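Local coordinates for CELL WALL surface anchor family protein (Streptococcus pneumoniae, PDB 2WW8), which serves as the adhesin of the pneumococcal pilus, probably recognising host cells through a domain resembling those of integrins, at residues Gly149-Asp153 / Val154-Tyr158; Pro466-Pro469 / Glu470-Ser473; Arg520-Asn524 / Gly525-Pro529. All coordinates share one frame; numbering follows the deposited sequence.

Contact 1: residues Gly149-Asp153 / Val154-Tyr158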
loop_
_atom_site.group_PDB
_atom_site.type_symbol
_atom_site.label_atom_id
_atom_site.label_comp_id
_atom_site.label_asym_id
_atom_site.label_seq_id
_atom_site.Cartn_x
_atom_site.Cartn_y
_atom_site.Cartn_z
ATOM N N GLY A 149 16.663 5.671 6.007
ATOM C CA GLY A 149 16.377 6.962 6.615
ATOM C C GLY A 149 16.219 6.726 8.108
ATOM O O GLY A 149 16.218 5.556 8.549
ATOM N N THR A 150 16.074 7.813 8.876
ATOM C CA THR A 150 15.856 7.800 10.333
ATOM C C THR A 150 14.643 8.694 10.663
ATOM O O THR A 150 14.589 9.868 10.259
ATOM C CB THR A 150 17.114 8.212 11.108
ATOM O OG1 THR A 150 18.175 7.285 10.825
ATOM C CG2 THR A 150 16.900 8.200 12.628
ATOM N N TYR A 151 13.647 8.119 11.338
ATOM C CA TYR A 151 12.484 8.871 11.826
ATOM C C TYR A 151 12.921 9.815 12.909
ATOM O O TYR A 151 13.484 9.374 13.913
ATOM C CB TYR A 151 11.407 7.954 12.388
ATOM C CG TYR A 151 10.620 7.207 11.334
ATOM C CD1 TYR A 151 9.817 7.907 10.428
ATOM C CD2 TYR A 151 10.610 5.820 11.283
ATOM C CE1 TYR A 151 9.093 7.258 9.477
ATOM C CE2 TYR A 151 9.840 5.143 10.320
ATOM C CZ TYR A 151 9.062 5.880 9.451
ATOM O OH TYR A 151 8.320 5.222 8.484
ATOM N N PRO A 152 12.689 11.118 12.712
ATOM C CA PRO A 152 13.164 12.024 13.781
ATOM C C PRO A 152 12.482 11.790 15.135
ATOM O O PRO A 152 13.189 11.876 16.115
ATOM C CB PRO A 152 12.792 13.410 13.261
ATOM C CG PRO A 152 12.911 13.217 11.743
ATOM C CD PRO A 152 12.305 11.851 11.497
ATOM N N ASP A 153 11.177 11.501 15.160
ATOM C CA ASP A 153 10.382 11.504 16.367
ATOM C C ASP A 153 10.932 10.515 17.412
ATOM O O ASP A 153 11.070 10.864 18.580
ATOM C CB ASP A 153 8.907 11.177 16.139
ATOM C CG ASP A 153 8.638 10.041 15.109
ATOM O OD1 ASP A 153 9.450 9.132 14.822
ATOM O OD2 ASP A 153 7.508 10.010 14.603
ATOM N N VAL A 154 11.200 9.285 16.986
ATOM C CA VAL A 154 11.699 8.253 17.908
ATOM C C VAL A 154 13.006 7.664 17.418
ATOM O O VAL A 154 13.522 6.741 18.043
ATOM C CB VAL A 154 10.660 7.156 18.231
ATOM C CG1 VAL A 154 9.424 7.789 18.865
ATOM C CG2 VAL A 154 10.303 6.377 16.936
ATOM N N GLN A 155 13.585 8.216 16.356
ATOM C CA GLN A 155 14.999 7.999 16.102
ATOM C C GLN A 155 15.311 6.571 15.629
ATOM O O GLN A 155 16.397 6.089 15.914
ATOM C CB GLN A 155 15.821 8.271 17.371
ATOM C CG GLN A 155 15.857 9.720 17.800
ATOM C CD GLN A 155 16.766 10.553 16.928
ATOM O OE1 GLN A 155 17.991 10.564 17.100
ATOM N NE2 GLN A 155 16.171 11.239 15.959
ATOM N N THR A 156 14.390 5.919 14.920
ATOM C CA THR A 156 14.626 4.559 14.439
ATOM C C THR A 156 14.843 4.507 12.913
ATOM O O THR A 156 14.251 5.307 12.180
ATOM C CB THR A 156 13.448 3.641 14.842
ATOM O OG1 THR A 156 12.266 4.136 14.211
ATOM C CG2 THR A 156 13.247 3.572 16.376
ATOM N N PRO A 157 15.731 3.610 12.418
ATOM C CA PRO A 157 16.036 3.552 10.970
ATOM C C PRO A 157 14.881 2.987 10.152
ATOM O O PRO A 157 14.098 2.188 10.647
ATOM C CB PRO A 157 17.265 2.624 10.868
ATOM C CG PRO A 157 17.163 1.743 12.132
ATOM C CD PRO A 157 16.502 2.628 13.206
ATOM N N TYR A 158 14.716 3.405 8.906
ATOM C CA TYR A 158 13.786 2.637 8.073
ATOM C C TYR A 158 14.522 2.397 6.772
ATOM O O TYR A 158 15.351 3.250 6.435
ATOM C CB TYR A 158 12.489 3.397 7.807
ATOM C CG TYR A 158 12.565 4.834 7.311
ATOM C CD1 TYR A 158 12.589 5.917 8.206
ATOM C CD2 TYR A 158 12.630 5.119 5.958
ATOM C CE1 TYR A 158 12.622 7.264 7.735
ATOM C CE2 TYR A 158 12.702 6.444 5.487
ATOM C CZ TYR A 158 12.674 7.513 6.376
ATOM O OH TYR A 158 12.710 8.829 5.927
#
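Two first torsions bring Tyr151 and Tyr158 together at the end of a beta hairpin: Tyr158 holds CG between its backbone N and carbonyl carbon (chi1 50°), whereas Tyr151 turns CG away from its own carbonyl carbon (chi1 -75°). As a result CD1 of Tyr158 lies over the centre of the Tyr151 ring, 3.6 Å from Tyr151 CE2, with the ring planes oblique at 42°. The Tyr158 ring also spreads beneath Gly149, whose CA makes a CH-pi contact 3.8 Å from its centroid; a residue without a side chain suits this spot, since the ring comes too near to leave room for a CB. Gly149 and Tyr158 form the hydrogen-bonded antiparallel pair, and Tyr151 N reaches Thr156 O at 3.0 Å before the chain reverses. Pro152, its phi held by the ring, fits the turn, and Asp153 ties it down: OD1 accepts from Val154 N on the anti side at 2.8 Å, while OD2 makes a salt bridge with Arg182 and accepts from Asp712 N. That arginine also makes a cation-pi contact with Tyr151, while Tyr158 OH bonds to Ile715 N. Gln155 bends its chain back across the turn, placing NE2 3.1 Å from Pro152 O.

Contact 2: residues Pro466-Pro469 / Glu470-Ser473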
loop_
_atom_site.group_PDB
_atom_site.type_symbol
_atom_site.label_atom_id
_atom_site.label_comp_id
_atom_site.label_asym_id
_atom_site.label_seq_id
_atom_site.Cartn_x
_atom_site.Cartn_y
_atom_site.Cartn_z
ATOM N N PRO A 466 -53.224 -42.642 14.732
ATOM C CA PRO A 466 -53.859 -43.719 14.003
ATOM C C PRO A 466 -52.984 -44.984 13.925
ATOM O O PRO A 466 -51.761 -44.934 13.786
ATOM C CB PRO A 466 -54.120 -43.141 12.592
ATOM C CG PRO A 466 -53.659 -41.758 12.603
ATOM C CD PRO A 466 -52.724 -41.605 13.799
ATOM N N VAL A 467 -53.628 -46.138 14.024
ATOM C CA VAL A 467 -52.859 -47.357 14.020
ATOM C C VAL A 467 -53.461 -48.233 12.930
ATOM O O VAL A 467 -54.588 -48.693 13.031
ATOM C CB VAL A 467 -52.863 -48.071 15.398
ATOM C CG1 VAL A 467 -52.040 -49.352 15.319
ATOM C CG2 VAL A 467 -52.252 -47.165 16.525
ATOM N N LYS A 468 -52.716 -48.441 11.845
ATOM C CA LYS A 468 -53.333 -49.168 10.773
ATOM C C LYS A 468 -53.426 -50.679 11.099
ATOM O O LYS A 468 -52.660 -51.175 11.941
ATOM C CB LYS A 468 -52.603 -48.797 9.484
ATOM C CG LYS A 468 -51.256 -49.429 9.391
ATOM C CD LYS A 468 -50.568 -49.035 8.062
ATOM C CE LYS A 468 -49.048 -49.307 8.116
ATOM N NZ LYS A 468 -48.408 -49.232 6.780
ATOM N N PRO A 469 -54.356 -51.399 10.459
ATOM C CA PRO A 469 -54.531 -52.799 10.773
ATOM C C PRO A 469 -53.198 -53.560 10.840
ATOM O O PRO A 469 -53.000 -54.404 11.710
ATOM C CB PRO A 469 -55.370 -53.313 9.581
ATOM C CG PRO A 469 -56.189 -52.114 9.201
ATOM C CD PRO A 469 -55.186 -51.009 9.303
ATOM N N GLU A 470 -52.272 -53.269 9.933
ATOM C CA GLU A 470 -50.982 -53.967 9.894
ATOM C C GLU A 470 -50.017 -53.667 11.018
ATOM O O GLU A 470 -49.008 -54.350 11.097
ATOM C CB GLU A 470 -50.276 -53.670 8.572
ATOM C CG GLU A 470 -51.132 -54.221 7.421
ATOM C CD GLU A 470 -52.285 -53.286 6.992
ATOM O OE1 GLU A 470 -52.378 -52.109 7.435
ATOM O OE2 GLU A 470 -53.080 -53.774 6.155
ATOM N N LYS A 471 -50.276 -52.630 11.816
ATOM C CA LYS A 471 -49.433 -52.264 12.948
ATOM C C LYS A 471 -50.126 -52.540 14.289
ATOM O O LYS A 471 -49.561 -52.308 15.371
ATOM C CB LYS A 471 -49.205 -50.767 12.938
ATOM C CG LYS A 471 -48.241 -50.259 11.915
ATOM C CD LYS A 471 -46.881 -50.938 12.035
ATOM C CE LYS A 471 -45.865 -50.335 11.052
ATOM N NZ LYS A 471 -44.835 -51.359 10.694
ATOM N N TYR A 472 -51.366 -52.999 14.207
ATOM C CA TYR A 472 -52.173 -53.132 15.414
ATOM C C TYR A 472 -51.466 -54.125 16.351
ATOM O O TYR A 472 -51.211 -53.781 17.499
ATOM C CB TYR A 472 -53.592 -53.589 15.084
ATOM C CG TYR A 472 -54.386 -53.846 16.346
ATOM C CD1 TYR A 472 -55.010 -52.796 17.039
ATOM C CD2 TYR A 472 -54.481 -55.145 16.868
ATOM C CE1 TYR A 472 -55.712 -53.048 18.221
ATOM C CE2 TYR A 472 -55.188 -55.408 18.049
ATOM C CZ TYR A 472 -55.786 -54.330 18.712
ATOM O OH TYR A 472 -56.487 -54.502 19.890
ATOM N N SER A 473 -51.114 -55.323 15.874
ATOM C CA SER A 473 -50.496 -56.320 16.779
ATOM C C SER A 473 -49.167 -55.875 17.421
ATOM O O SER A 473 -48.942 -56.026 18.622
ATOM C CB SER A 473 -50.331 -57.671 16.097
ATOM O OG SER A 473 -51.625 -58.047 15.614
HETATM O O HOH W 1 -51.417 -56.066 13.246
#
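This is a local strand-to-helix junction: Val467 ends strand 461-467, and helix 469-477 follows after the single linking residue Lys468, its first turn folding back over Lys468 and Pro469. The strand belongs to a small antiparallel arm; it comes from the insertion between strands 379-386 and 533-539 of the parallel sheet, and pairs through 489-496 with strand 284-292, from an earlier insertion. The backbone of Val467 is still bonded to Gly490 there. At the turn itself each direct bond joins a residue to the third one before it, the short spacing of a 3-10-like first turn. Lys471 N gives a hydrogen to Lys468 O at 2.8 Å, and Tyr472 N reaches Pro469 O at 3.3 Å. Proline suits the opening of a helix, where its missing N-H costs no helical bond and its ring holds phi near the helical value. Val467 sends CG1 anti to the backbone N (chi1 180°), bringing that methyl 3.8 Å from Tyr472 CA; a branched apolar residue fits this buried side, where both Val467 and Tyr472 also pack on Val482. On the outer side Glu470 bends at chi2 (82°), and OE1 comes to rest against the Lys468 chain, 3.5 Å from its CG, and beside the Pro469 ring. Lys468 NZ stays 4.9 Å from Glu470 OE1, so no salt bridge forms, though an acid near a helix start is probably favourable electrostatically. In this same first turn a water stands in for the i to i+4 bond: it donates to Pro469 O at 2.8 Å and accepts from Ser473 N at 2.7 Å.

Contact 3: residues Arg520-Asn524 / Gly525-Pro529. With CA (calcium ion), chain C.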
loop_
_atom_site.group_PDB
_atom_site.type_symbol
_atom_site.label_atom_id
_atom_site.label_comp_id
_atom_site.label_asym_id
_atom_site.label_seq_id
_atom_site.Cartn_x
_atom_site.Cartn_y
_atom_site.Cartn_z
ATOM N N ARG A 520 -36.910 -16.593 35.188
ATOM C CA ARG A 520 -36.851 -15.314 35.837
ATOM C C ARG A 520 -36.483 -15.416 37.323
ATOM O O ARG A 520 -35.644 -14.651 37.825
ATOM C CB ARG A 520 -38.200 -14.573 35.664
ATOM C CG ARG A 520 -38.290 -13.326 36.454
ATOM C CD ARG A 520 -39.585 -12.541 36.092
ATOM N NE ARG A 520 -40.747 -13.365 36.391
ATOM C CZ ARG A 520 -41.352 -13.404 37.579
ATOM N NH1 ARG A 520 -40.919 -12.692 38.615
ATOM N NH2 ARG A 520 -42.413 -14.173 37.728
ATOM N N TRP A 521 -37.060 -16.363 38.055
ATOM C CA TRP A 521 -36.647 -16.596 39.425
ATOM C C TRP A 521 -35.186 -17.027 39.535
ATOM O O TRP A 521 -34.497 -16.612 40.505
ATOM C CB TRP A 521 -37.572 -17.641 40.078
ATOM C CG TRP A 521 -38.968 -17.175 40.189
ATOM C CD1 TRP A 521 -39.401 -15.898 40.371
ATOM C CD2 TRP A 521 -40.135 -18.001 40.215
ATOM N NE1 TRP A 521 -40.772 -15.879 40.478
ATOM C CE2 TRP A 521 -41.247 -17.154 40.349
ATOM C CE3 TRP A 521 -40.344 -19.371 40.081
ATOM C CZ2 TRP A 521 -42.556 -17.640 40.401
ATOM C CZ3 TRP A 521 -41.649 -19.858 40.117
ATOM C CH2 TRP A 521 -42.721 -19.003 40.269
ATOM N N TYR A 522 -34.751 -17.864 38.586
ATOM C CA TYR A 522 -33.351 -18.274 38.478
ATOM C C TYR A 522 -32.472 -16.986 38.368
ATOM O O TYR A 522 -31.460 -16.803 39.074
ATOM C CB TYR A 522 -33.038 -19.214 37.309
ATOM C CG TYR A 522 -31.525 -19.125 37.031
ATOM C CD1 TYR A 522 -30.569 -19.708 37.873
ATOM C CD2 TYR A 522 -31.061 -18.345 35.979
ATOM C CE1 TYR A 522 -29.202 -19.539 37.608
ATOM C CE2 TYR A 522 -29.699 -18.152 35.706
ATOM C CZ TYR A 522 -28.805 -18.788 36.533
ATOM O OH TYR A 522 -27.462 -18.602 36.314
ATOM N N TYR A 523 -32.859 -16.096 37.458
ATOM C CA TYR A 523 -32.097 -14.872 37.180
ATOM C C TYR A 523 -32.023 -14.008 38.446
ATOM O O TYR A 523 -30.917 -13.595 38.865
ATOM C CB TYR A 523 -32.736 -14.080 36.025
ATOM C CG TYR A 523 -31.962 -12.822 35.665
ATOM C CD1 TYR A 523 -32.168 -11.623 36.349
ATOM C CD2 TYR A 523 -31.027 -12.846 34.633
ATOM C CE1 TYR A 523 -31.443 -10.428 36.017
ATOM C CE2 TYR A 523 -30.345 -11.689 34.267
ATOM C CZ TYR A 523 -30.540 -10.517 34.964
ATOM O OH TYR A 523 -29.778 -9.426 34.575
ATOM N N ASN A 524 -33.177 -13.733 39.053
ATOM C CA ASN A 524 -33.247 -12.927 40.271
ATOM C C ASN A 524 -32.391 -13.523 41.386
ATOM O O ASN A 524 -31.757 -12.797 42.159
ATOM C CB ASN A 524 -34.684 -12.866 40.821
ATOM C CG ASN A 524 -35.585 -11.995 39.964
ATOM O OD1 ASN A 524 -35.108 -11.215 39.145
ATOM N ND2 ASN A 524 -36.890 -12.132 40.153
ATOM N N GLY A 525 -32.413 -14.844 41.460
ATOM C CA GLY A 525 -31.711 -15.494 42.570
ATOM C C GLY A 525 -30.191 -15.600 42.436
ATOM O O GLY A 525 -29.496 -15.647 43.441
ATOM N N ASN A 526 -29.681 -15.650 41.206
ATOM C CA ASN A 526 -28.280 -16.049 40.959
ATOM C C ASN A 526 -27.503 -15.153 40.019
ATOM O O ASN A 526 -26.274 -15.308 39.883
ATOM C CB ASN A 526 -28.298 -17.455 40.290
ATOM C CG ASN A 526 -29.011 -18.474 41.171
ATOM O OD1 ASN A 526 -28.458 -18.946 42.157
ATOM N ND2 ASN A 526 -30.291 -18.650 40.915
ATOM N N ILE A 527 -28.207 -14.262 39.331
ATOM C CA ILE A 527 -27.516 -13.351 38.438
ATOM C C ILE A 527 -27.692 -11.899 38.869
ATOM O O ILE A 527 -26.729 -11.170 38.970
ATOM C CB ILE A 527 -27.962 -13.544 36.996
ATOM C CG1 ILE A 527 -27.463 -14.911 36.484
ATOM C CG2 ILE A 527 -27.326 -12.408 36.084
ATOM C CD1 ILE A 527 -27.648 -15.091 35.048
ATOM N N ALA A 528 -28.910 -11.467 39.160
ATOM C CA ALA A 528 -29.201 -10.102 39.602
ATOM C C ALA A 528 -28.337 -9.594 40.783
ATOM O O ALA A 528 -27.919 -8.448 40.759
ATOM C CB ALA A 528 -30.680 -9.960 39.958
ATOM N N PRO A 529 -28.047 -10.421 41.806
ATOM C CA PRO A 529 -27.248 -9.902 42.954
ATOM C C PRO A 529 -25.769 -9.661 42.604
ATOM O O PRO A 529 -25.083 -9.031 43.357
ATOM C CB PRO A 529 -27.317 -11.054 43.989
ATOM C CG PRO A 529 -28.482 -11.919 43.494
ATOM C CD PRO A 529 -28.472 -11.818 41.987
HETATM CA CA CA C . -24.097 -15.781 40.257
HETATM O O HOH W 2 -24.773 -17.681 41.520
HETATM O O HOH W 3 -21.823 -16.110 41.015
HETATM O O HOH W 4 -24.608 -15.048 42.543
#
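One carbonyl oxygen, Tyr523 O, is gripped from opposite faces of its plane by two successive backbone N-H groups, Ile527 N at 2.8 Å and Ala528 N at 2.9 Å. The second bond spans five residues and makes a pi-turn, with which helix 516-526 runs out into a 3-10 segment. At this helix end the backbone carbonyl of Asn526 points to a calcium ion, 2.3 Å from Asn526 O; three waters, Asp367 and Asp530 are further ligands. The Asn526 side chain does a different job. Its ND2 lies in the carbonyl plane of Tyr522 and uses a lone pair of Tyr522 O at 2.9 Å, while OD1 accepts from Leu426 N and ND2 also bonds to Ile424 O. An amide, with donor and acceptor on one flat group, can thus fix the residue whose backbone holds the metal. The amide runs nearly parallel to the Tyr522 ring, the planes 16° apart. Tyr523 carries CG anti to its backbone N (chi1 -178°), which swings the ring under Ile527: CB sits over the face and CG2 is 3.6 Å from Tyr523 CE2. Branched Ile527 serves both tyrosines, since its CD1 meets Tyr522 CE2 at 3.7 Å; the side chain also touches Leu363 of helix 359-373. Pro529 has no N-H to offer, and its CD instead rests 3.4 Å from Asn524 O.

How the contacts relate
Three separate levels of an elongated adhesin are sampled, and none of the contacts touches another. Contacts 2 and 3 both fall in the sequence between strands 379-386 and 533-539 of the parallel sheet, yet their centres are about 50 Å apart and their nearest atoms about 36 Å, because contact 2 sits on a projecting arm while contact 3 packs beside helix 359-373. Contact 1 lies in a neighbouring beta-rich region, about 57 Å from contact 3 and about 88 Å from contact 2, centre to centre. Only contact 3 supplies a metal ligand, to calcium; the magnesium site, bound by Ser234, Ser236 and Asp387, draws on none of the three.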